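PDB 4UOP: lipoteichoic acid primase from Listeria monocytogenes, which belongs to the sulfatase-like family of metal-dependent enzymes and carries a magnesium ion in its extracellular catalytic domain. Local coordinates for residues Ser114-Thr119 with Glu165-Val170. Residues are numbered along the deposited sequence; the frame is centred on the assembly and turned at random.
Sequences SVYTST and EFYPAV
The rings of Y116 and F166 come into contact without stacking. F166 comes in at the edge of the tyrosine ring, close to its plane, with CE2 3.6 Å from Y116 CD2. The two planes are inclined by only 25°. Their centroids stand 5.9 Å apart. Further out along the same side of the tyrosine, Y167 CE1 approaches Y116 CE2 obliquely at 3.9 Å. V170 CG2, 4.3 Å from Y116 CD2, also comes in at a slant. F166 reaches across because its CG is anti to the backbone N (chi1 171°), which carries the phenyl out from helix 163-169 toward helix 107-117. Beside this, T117 CG2 meets V170 CG1 at 4.1 Å, the two side chains crossing at about a right angle. The threonine hydroxyl is turned back on its own chain: OG1 accepts from T119 N at 3.1 Å, an ST turn where the helix ends, and is also bonded to W113 O. Y116 packs further against F172, edge-to-face, and against strand 214-219, so the contact joins two helices of the sulfatase-like domain beside its central sheet. No hydrogen bond links the two segments directly. Instead E112, one turn before Y116 on helix 107-117, shares OE1 between both tyrosine hydroxyls, and its bond with Y167 OH joins the helices at the polar margin of an otherwise apolar contact.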
loop_
_atom_site.group_PDB
_atom_site.type_symbol
_atom_site.label_atom_id
_atom_site.label_comp_id
_atom_site.label_asym_id
_atom_site.label_seq_id
_atom_site.Cartn_x
_atom_site.Cartn_y
_atom_site.Cartn_z
ATOM N N SER B 114 -5.530 -10.169 -10.336
ATOM C CA SER B 114 -4.758 -11.411 -10.383
ATOM C C SER B 114 -5.437 -12.460 -11.249
ATOM O O SER B 114 -4.810 -13.096 -12.095
ATOM C CB SER B 114 -4.576 -11.967 -8.963
ATOM O OG SER B 114 -3.696 -11.168 -8.222
ATOM N N VAL B 115 -6.735 -12.616 -11.048
ATOM C CA VAL B 115 -7.482 -13.620 -11.776
ATOM C C VAL B 115 -7.609 -13.285 -13.267
ATOM O O VAL B 115 -7.353 -14.145 -14.124
ATOM C CB VAL B 115 -8.855 -13.858 -11.114
ATOM C CG1 VAL B 115 -9.707 -14.802 -11.943
ATOM C CG2 VAL B 115 -8.641 -14.411 -9.709
ATOM N N TYR B 116 -7.966 -12.050 -13.595
ATOM C CA TYR B 116 -8.189 -11.703 -15.001
ATOM C C TYR B 116 -6.885 -11.641 -15.819
ATOM O O TYR B 116 -6.899 -11.990 -16.998
ATOM C CB TYR B 116 -8.919 -10.371 -15.161
ATOM C CG TYR B 116 -10.222 -10.236 -14.399
ATOM C CD1 TYR B 116 -11.015 -11.329 -14.133
ATOM C CD2 TYR B 116 -10.656 -8.989 -13.960
ATOM C CE1 TYR B 116 -12.201 -11.190 -13.424
ATOM C CE2 TYR B 116 -11.828 -8.841 -13.255
ATOM C CZ TYR B 116 -12.594 -9.942 -12.981
ATOM O OH TYR B 116 -13.763 -9.798 -12.257
ATOM N N THR B 117 -5.805 -11.160 -15.201
ATOM C CA THR B 117 -4.576 -10.823 -15.930
ATOM C C THR B 117 -3.459 -11.849 -15.794
ATOM O O THR B 117 -2.540 -11.853 -16.624
ATOM C CB THR B 117 -3.981 -9.446 -15.514
ATOM O OG1 THR B 117 -3.426 -9.509 -14.190
ATOM C CG2 THR B 117 -5.024 -8.361 -15.590
ATOM N N SER B 118 -3.503 -12.689 -14.751
ATOM C CA SER B 118 -2.383 -13.556 -14.404
ATOM C C SER B 118 -1.076 -12.758 -14.278
ATOM O O SER B 118 -0.010 -13.213 -14.706
ATOM C CB SER B 118 -2.243 -14.695 -15.429
ATOM O OG SER B 118 -1.549 -15.799 -14.882
ATOM N N THR B 119 -1.178 -11.547 -13.751
ATOM C CA THR B 119 -0.004 -10.748 -13.379
ATOM C C THR B 119 -0.201 -10.355 -11.921
ATOM O O THR B 119 -1.333 -10.372 -11.416
ATOM C CB THR B 119 0.166 -9.476 -14.248
ATOM O OG1 THR B 119 -0.882 -8.534 -13.983
ATOM C CG2 THR B 119 0.167 -9.805 -15.701
ATOM N N GLU B 165 -13.549 1.696 -15.736
ATOM C CA GLU B 165 -12.435 1.719 -16.713
ATOM C C GLU B 165 -11.667 0.399 -16.802
ATOM O O GLU B 165 -11.211 -0.003 -17.880
ATOM C CB GLU B 165 -11.451 2.833 -16.353
ATOM C CG GLU B 165 -12.070 4.220 -16.315
ATOM C CD GLU B 165 -12.629 4.652 -17.661
ATOM O OE1 GLU B 165 -12.059 4.254 -18.709
ATOM O OE2 GLU B 165 -13.637 5.397 -17.673
ATOM N N PHE B 166 -11.483 -0.261 -15.667
ATOM C CA PHE B 166 -10.728 -1.511 -15.618
ATOM C C PHE B 166 -11.387 -2.631 -16.422
ATOM O O PHE B 166 -10.710 -3.381 -17.116
ATOM C CB PHE B 166 -10.521 -1.926 -14.161
ATOM C CG PHE B 166 -9.958 -3.296 -13.983
ATOM C CD1 PHE B 166 -8.714 -3.628 -14.511
ATOM C CD2 PHE B 166 -10.671 -4.263 -13.289
ATOM C CE1 PHE B 166 -8.196 -4.897 -14.336
ATOM C CE2 PHE B 166 -10.149 -5.530 -13.111
ATOM C CZ PHE B 166 -8.913 -5.846 -13.641
ATOM N N TYR B 167 -12.701 -2.749 -16.326
ATOM C CA TYR B 167 -13.379 -3.842 -16.998
ATOM C C TYR B 167 -13.242 -3.772 -18.538
ATOM O O TYR B 167 -12.940 -4.793 -19.160
ATOM C CB TYR B 167 -14.821 -3.984 -16.513
ATOM C CG TYR B 167 -14.975 -4.482 -15.083
ATOM C CD1 TYR B 167 -14.013 -5.283 -14.464
ATOM C CD2 TYR B 167 -16.119 -4.186 -14.359
ATOM C CE1 TYR B 167 -14.190 -5.752 -13.171
ATOM C CE2 TYR B 167 -16.295 -4.643 -13.076
ATOM C CZ TYR B 167 -15.323 -5.423 -12.486
ATOM O OH TYR B 167 -15.507 -5.881 -11.204
ATOM N N PRO B 168 -13.416 -2.577 -19.142
ATOM C CA PRO B 168 -13.057 -2.352 -20.557
ATOM C C PRO B 168 -11.581 -2.581 -20.863
ATOM O O PRO B 168 -11.261 -3.149 -21.906
ATOM C CB PRO B 168 -13.393 -0.870 -20.779
ATOM C CG PRO B 168 -14.422 -0.549 -19.768
ATOM C CD PRO B 168 -14.183 -1.445 -18.591
ATOM N N ALA B 169 -10.694 -2.152 -19.962
ATOM C CA ALA B 169 -9.267 -2.364 -20.133
ATOM C C ALA B 169 -8.912 -3.833 -20.305
ATOM O O ALA B 169 -8.036 -4.166 -21.106
ATOM C CB ALA B 169 -8.483 -1.767 -18.967
ATOM N N VAL B 170 -9.554 -4.718 -19.537
ATOM C CA VAL B 170 -9.282 -6.154 -19.680
ATOM C C VAL B 170 -10.147 -6.819 -20.736
ATOM O O VAL B 170 -9.998 -8.004 -20.991
ATOM C CB VAL B 170 -9.368 -6.952 -18.344
ATOM C CG1 VAL B 170 -8.265 -6.521 -17.401
ATOM C CG2 VAL B 170 -10.736 -6.825 -17.680
#